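Local structure of glutathione transferase (Lolium rigidum, 6ZB6) at residues P130-E133 and K134-A137; A185-F188 and G189-H193; A196-E199 and R200-A203. The protein probably conjugates glutathione to electrophilic xenobiotics as a phi-class glutathione transferase, a chemistry linked to herbicide detoxification and resistance. One frame throughout, in Å; residues are numbered along the deposited sequence.

Contact 1: P130-E133 and K134-A137; sequences PTDE and KVVA
Asp132 and Lys134 meet twice, once through the backbone amide of the lysine and once through its ammonium group, and each meeting uses a different carboxylate oxygen. Lys134 N donates to Asp132 OD1 at 3.2 Å, arriving from above the carboxylate plane (36° out of it). Asp132 is the N-cap of helix 133-156, and this is its capping bond. The second oxygen, Asp132 OD2, takes Lys134 NZ on its syn side at 2.5 Å in a short salt bridge. The lysine chain reaches back in steps: CG sits between the backbone N and the carbonyl carbon (chi1 66°), and bends at chi2 and chi4 turn NZ toward the acid. Two bonds to two oxygens of one carboxylate should limit its rotation, and its negative charge probably interacts favourably with the helix N-terminus. Val135 CG2 comes across the carboxylate at about a right angle, 3.3 Å from Asp132 OD2.

Glu133 takes part mainly through its backbone: Ala137 N bonds to Glu133 O at 2.9 Å, while Val136 N bonds to Asp132 O at 3.2 Å. The Glu133 side chain runs beside Val136, pointing the same way, with OE1 4.0 Å from Val136 CB. Thr131 CG2 touches Val136 CG2 at 3.9 Å, in the positions of a hydrophobic staple. Helix 92-127 backs this turn: Gln119 O pairs with Thr131 OG1, Gln119 OE1 with Asp132 N, and Val136 rests on Gln119 and Cys120.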
# COMPACT_ATOMS: atom_id res chain seq x y z
N PRO A 130 6.95 -23.35 -0.29
CA PRO A 130 7.90 -22.97 -1.34
C PRO A 130 7.24 -22.21 -2.49
O PRO A 130 6.03 -22.25 -2.70
CB PRO A 130 8.46 -24.32 -1.82
CG PRO A 130 7.48 -25.33 -1.38
CD PRO A 130 6.89 -24.81 -0.10
N THR A 131 8.09 -21.52 -3.24
CA THR A 131 7.64 -20.65 -4.32
C THR A 131 7.13 -21.48 -5.49
O THR A 131 7.82 -22.38 -5.98
CB THR A 131 8.79 -19.75 -4.77
OG1 THR A 131 9.10 -18.81 -3.74
CG2 THR A 131 8.44 -19.01 -6.07
N ASP A 132 5.93 -21.17 -5.95
CA ASP A 132 5.39 -21.77 -7.17
C ASP A 132 5.84 -20.92 -8.35
O ASP A 132 5.22 -19.89 -8.65
CB ASP A 132 3.87 -21.88 -7.09
CG ASP A 132 3.29 -22.66 -8.24
OD1 ASP A 132 4.03 -22.88 -9.21
OD2 ASP A 132 2.10 -23.05 -8.17
N GLU A 133 6.90 -21.34 -9.03
CA GLU A 133 7.46 -20.52 -10.10
C GLU A 133 6.53 -20.39 -11.30
O GLU A 133 6.70 -19.46 -12.10
CB GLU A 133 8.82 -21.06 -10.55
CG GLU A 133 9.89 -21.08 -9.46
CD GLU A 133 10.41 -19.69 -9.07
OE1 GLU A 133 10.02 -18.69 -9.71
OE2 GLU A 133 11.21 -19.61 -8.12
N LYS A 134 5.55 -21.28 -11.47
CA LYS A 134 4.65 -21.10 -12.60
C LYS A 134 3.63 -20.00 -12.31
O LYS A 134 3.25 -19.25 -13.22
CB LYS A 134 3.96 -22.41 -12.98
CG LYS A 134 3.00 -22.98 -11.95
CD LYS A 134 1.81 -23.69 -12.59
CE LYS A 134 1.03 -24.49 -11.55
NZ LYS A 134 0.88 -23.74 -10.27
N VAL A 135 3.19 -19.86 -11.05
CA VAL A 135 2.37 -18.71 -10.68
C VAL A 135 3.17 -17.43 -10.88
O VAL A 135 2.65 -16.42 -11.38
CB VAL A 135 1.87 -18.83 -9.23
CG1 VAL A 135 1.06 -17.59 -8.85
CG2 VAL A 135 1.03 -20.09 -9.01
N VAL A 136 4.45 -17.45 -10.51
CA VAL A 136 5.31 -16.28 -10.68
C VAL A 136 5.43 -15.92 -12.16
O VAL A 136 5.24 -14.76 -12.55
CB VAL A 136 6.68 -16.53 -10.05
CG1 VAL A 136 7.69 -15.46 -10.48
CG2 VAL A 136 6.55 -16.59 -8.54
N ALA A 137 5.72 -16.91 -13.00
CA ALA A 137 5.90 -16.65 -14.43
C ALA A 137 4.64 -16.08 -15.05
O ALA A 137 4.70 -15.12 -15.83
CB ALA A 137 6.33 -17.93 -15.15

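Contact 2: A185-F188 and G189-H193; sequences AALF and GSYPH
Leu187 reaches the Tyr191 ring at its edge: CD1 lies in the ring plane, 4.0 Å from Tyr191 CE2. The leucine leaves its backbone on the far side from Tyr191, and the trans placement of CG relative to N (chi1 -174°) lets the branch end come back to the ring. Tyr191 puts CG beside its own N and opposite the carbonyl carbon (chi1 -51°), which brings the same edge against the preceding turn, with CD2 3.3 Å from Leu187 O. Phe188 follows another course. Its CG also lies beside N, but the ring is directed toward Thr176, Val194 and Lys195. Ser190 has OG in the equivalent rotamer, and water 2 joins it to the backbone, lying 2.6 Å from Ser190 OG and donating to Ala186 O at 2.8 Å.

Three successive i+3 to i bonds hold the backbone: Gly189 N to Ala186 O at 3.1 Å, Ser190 N to Leu187 O at 3.1 Å, and Tyr191 N to Phe188 O at 2.8 Å. This ladder identifies a short 3-10 turn, which opens at the N-cap residue Tyr191 into helix 192-202, with Pro192 as the first helical residue.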
# COMPACT_ATOMS: atom_id res chain seq x y z
N ALA A 185 13.06 -7.48 -8.66
CA ALA A 185 13.11 -6.05 -8.37
C ALA A 185 13.71 -5.23 -9.50
O ALA A 185 13.45 -4.02 -9.57
CB ALA A 185 13.91 -5.80 -7.09
N ALA A 186 14.51 -5.83 -10.37
CA ALA A 186 15.05 -5.05 -11.48
C ALA A 186 14.02 -4.79 -12.58
O ALA A 186 14.31 -4.01 -13.49
CB ALA A 186 16.30 -5.74 -12.06
N LEU A 187 12.81 -5.36 -12.49
CA LEU A 187 11.82 -5.19 -13.55
C LEU A 187 11.57 -3.73 -13.88
O LEU A 187 11.52 -3.34 -15.06
CB LEU A 187 10.49 -5.85 -13.14
CG LEU A 187 9.38 -5.89 -14.20
CD1 LEU A 187 9.88 -6.58 -15.46
CD2 LEU A 187 8.12 -6.58 -13.66
N PHE A 188 11.43 -2.88 -12.85
CA PHE A 188 11.03 -1.50 -13.11
C PHE A 188 12.05 -0.75 -13.95
O PHE A 188 11.68 0.18 -14.68
CB PHE A 188 10.79 -0.76 -11.80
CG PHE A 188 9.41 -0.97 -11.24
CD1 PHE A 188 8.74 -2.16 -11.44
CD2 PHE A 188 8.78 0.03 -10.53
CE1 PHE A 188 7.46 -2.37 -10.91
CE2 PHE A 188 7.51 -0.17 -10.00
CZ PHE A 188 6.85 -1.37 -10.20
N GLY A 189 13.33 -1.13 -13.87
CA GLY A 189 14.33 -0.41 -14.64
C GLY A 189 14.12 -0.48 -16.14
O GLY A 189 14.71 0.33 -16.87
N SER A 190 13.32 -1.42 -16.62
CA SER A 190 13.01 -1.49 -18.04
C SER A 190 11.92 -0.50 -18.46
O SER A 190 11.65 -0.36 -19.66
CB SER A 190 12.61 -2.92 -18.42
OG SER A 190 13.76 -3.75 -18.41
N TYR A 191 11.32 0.19 -17.49
CA TYR A 191 10.22 1.13 -17.72
C TYR A 191 10.65 2.45 -17.08
O TYR A 191 10.31 2.73 -15.92
CB TYR A 191 8.91 0.59 -17.14
CG TYR A 191 8.61 -0.84 -17.59
CD1 TYR A 191 7.85 -1.09 -18.73
CD2 TYR A 191 9.11 -1.93 -16.89
CE1 TYR A 191 7.59 -2.38 -19.15
CE2 TYR A 191 8.85 -3.23 -17.31
CZ TYR A 191 8.10 -3.45 -18.44
OH TYR A 191 7.85 -4.74 -18.86
N PRO A 192 11.46 3.25 -17.78
CA PRO A 192 12.13 4.38 -17.10
C PRO A 192 11.17 5.39 -16.47
O PRO A 192 11.48 5.94 -15.40
CB PRO A 192 12.97 5.01 -18.22
CG PRO A 192 12.35 4.53 -19.49
CD PRO A 192 11.85 3.15 -19.19
N HIS A 193 10.01 5.66 -17.08
CA HIS A 193 9.07 6.59 -16.46
C HIS A 193 8.42 5.98 -15.23
O HIS A 193 8.13 6.70 -14.26
CB HIS A 193 8.00 7.03 -17.46
CG HIS A 193 8.53 7.88 -18.56
ND1 HIS A 193 9.03 7.34 -19.73
CD2 HIS A 193 8.66 9.22 -18.68
CE1 HIS A 193 9.44 8.32 -20.52
NE2 HIS A 193 9.23 9.47 -19.90
O HOH W 1 14.16 -1.57 -10.72
O HOH W 2 14.50 -4.77 -16.13

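Contact 3: A196-E199 and R200-A203; sequences AWWE and RIMA
Trp197, Trp198 and the Arg200 guanidinium each receive a partner from helix 192-202 over one face. Ile201 CD1 stands over the six-membered ring of Trp197, 3.9 Å from its centroid, a CH-pi contact displaced toward the rim; the same indole meets His172 edge-to-face. Met202 CG does likewise over the five-membered ring of Trp198, at 3.8 Å from the centroid and 26° off the normal. Met202 SD continues to the six-membered ring at an oblique approach, 3.5 Å from Trp198 CZ2, a Met-aromatic contact. Ile201 CG2 comes near Trp198 CZ3 at 4.2 Å, neither over the face nor at the edge. The guanidinium of Arg200 carries Ala196 O and the Trp197 backbone on one face, with NH2 3.5 Å from Trp197 CA.

Two torsions fold the methionine over its tryptophan: chi1 (-74°) sets CG over the five-membered ring, and chi2 (-53°) carries SD on toward the six-membered ring. Arg200, bent at chi3, turns its head back along the helix. Regular i+4 to i bonds set the spacing, such as Ile201 N to Trp197 O at 3.0 Å and Met202 N to Trp198 O at 2.9 Å; Ala203 N to Glu199 O is weak.

Outside the segments, Asp169 accepts from Trp197 NE1, and Glu158 O takes Arg200 NH2 while Tyr159 makes a cation-pi contact with the arginine. Helix 173-179 covers Trp198 and Met202 through Phe173, whereas Ile207 of helix 205-214 meets Ile201 and Met202.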
# COMPACT_ATOMS: atom_id res chain seq x y z
N ALA A 196 11.05 6.15 -12.43
CA ALA A 196 11.22 7.50 -11.89
C ALA A 196 10.06 7.88 -10.99
O ALA A 196 10.25 8.57 -9.97
CB ALA A 196 11.33 8.51 -13.03
N TRP A 197 8.85 7.52 -11.40
CA TRP A 197 7.67 7.67 -10.55
C TRP A 197 7.86 6.95 -9.22
O TRP A 197 7.62 7.52 -8.15
CB TRP A 197 6.47 7.13 -11.33
CG TRP A 197 5.22 6.83 -10.56
CD1 TRP A 197 4.27 7.73 -10.15
CD2 TRP A 197 4.73 5.54 -10.19
NE1 TRP A 197 3.24 7.07 -9.52
CE2 TRP A 197 3.49 5.73 -9.54
CE3 TRP A 197 5.22 4.23 -10.35
CZ2 TRP A 197 2.74 4.67 -9.03
CZ3 TRP A 197 4.47 3.18 -9.85
CH2 TRP A 197 3.23 3.41 -9.20
N TRP A 198 8.30 5.69 -9.28
CA TRP A 198 8.54 4.94 -8.06
C TRP A 198 9.54 5.65 -7.16
O TRP A 198 9.34 5.74 -5.94
CB TRP A 198 9.02 3.52 -8.39
CG TRP A 198 9.31 2.70 -7.15
CD1 TRP A 198 10.52 2.20 -6.77
CD2 TRP A 198 8.38 2.33 -6.12
NE1 TRP A 198 10.40 1.52 -5.58
CE2 TRP A 198 9.09 1.59 -5.16
CE3 TRP A 198 7.01 2.56 -5.92
CZ2 TRP A 198 8.49 1.07 -4.01
CZ3 TRP A 198 6.40 2.03 -4.77
CH2 TRP A 198 7.14 1.31 -3.83
N GLU A 199 10.63 6.19 -7.74
CA GLU A 199 11.63 6.87 -6.92
C GLU A 199 11.08 8.15 -6.31
O GLU A 199 11.46 8.50 -5.19
CB GLU A 199 12.87 7.17 -7.76
CG GLU A 199 13.53 5.92 -8.25
CD GLU A 199 14.38 5.21 -7.21
OE1 GLU A 199 14.21 5.46 -6.00
OE2 GLU A 199 15.26 4.42 -7.62
N ARG A 200 10.20 8.85 -7.02
CA ARG A 200 9.55 10.00 -6.42
C ARG A 200 8.72 9.58 -5.21
O ARG A 200 8.77 10.24 -4.17
CB ARG A 200 8.67 10.72 -7.45
CG ARG A 200 9.46 11.58 -8.44
CD ARG A 200 8.53 12.52 -9.21
NE ARG A 200 7.72 11.81 -10.19
CZ ARG A 200 8.16 11.43 -11.39
NH1 ARG A 200 9.40 11.70 -11.78
NH2 ARG A 200 7.35 10.77 -12.21
N ILE A 201 7.99 8.47 -5.32
CA ILE A 201 7.23 7.95 -4.18
C ILE A 201 8.15 7.62 -3.02
O ILE A 201 7.90 7.99 -1.87
CB ILE A 201 6.39 6.73 -4.61
CG1 ILE A 201 5.25 7.15 -5.54
CG2 ILE A 201 5.86 5.97 -3.38
CD1 ILE A 201 4.52 5.98 -6.15
N MET A 202 9.25 6.92 -3.31
CA MET A 202 10.18 6.50 -2.26
C MET A 202 10.93 7.67 -1.64
O MET A 202 11.49 7.53 -0.55
CB MET A 202 11.19 5.49 -2.82
CG MET A 202 10.61 4.08 -3.07
SD MET A 202 9.76 3.33 -1.64
CE MET A 202 11.11 3.22 -0.48
N ALA A 203 10.96 8.81 -2.32
CA ALA A 203 11.61 9.99 -1.77
C ALA A 203 10.75 10.71 -0.73
O ALA A 203 11.28 11.57 -0.01
CB ALA A 203 11.96 10.96 -2.90

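All three contacts fall within the C-terminal, all-helical half of the transferase and follow one another along the chain. Contacts 2 and 3 share helix 192-202: their centres are 12 Å apart, and Phe188 CD2 of contact 2 packs on Trp198 CB of contact 3 at 4.1 Å. Contact 1 stands apart, with its centre 21 Å from that of contact 2 and 28 Å from that of contact 3. Helix 133-156, whose start it forms, nevertheless reaches contact 2 further along, where Glu151 bonds to His193. Contact 1 also has a side chain, that of Thr131, about 12 Å from the bound S-(p-nitrobenzyl)glutathione, too far for direct contact with this ligand.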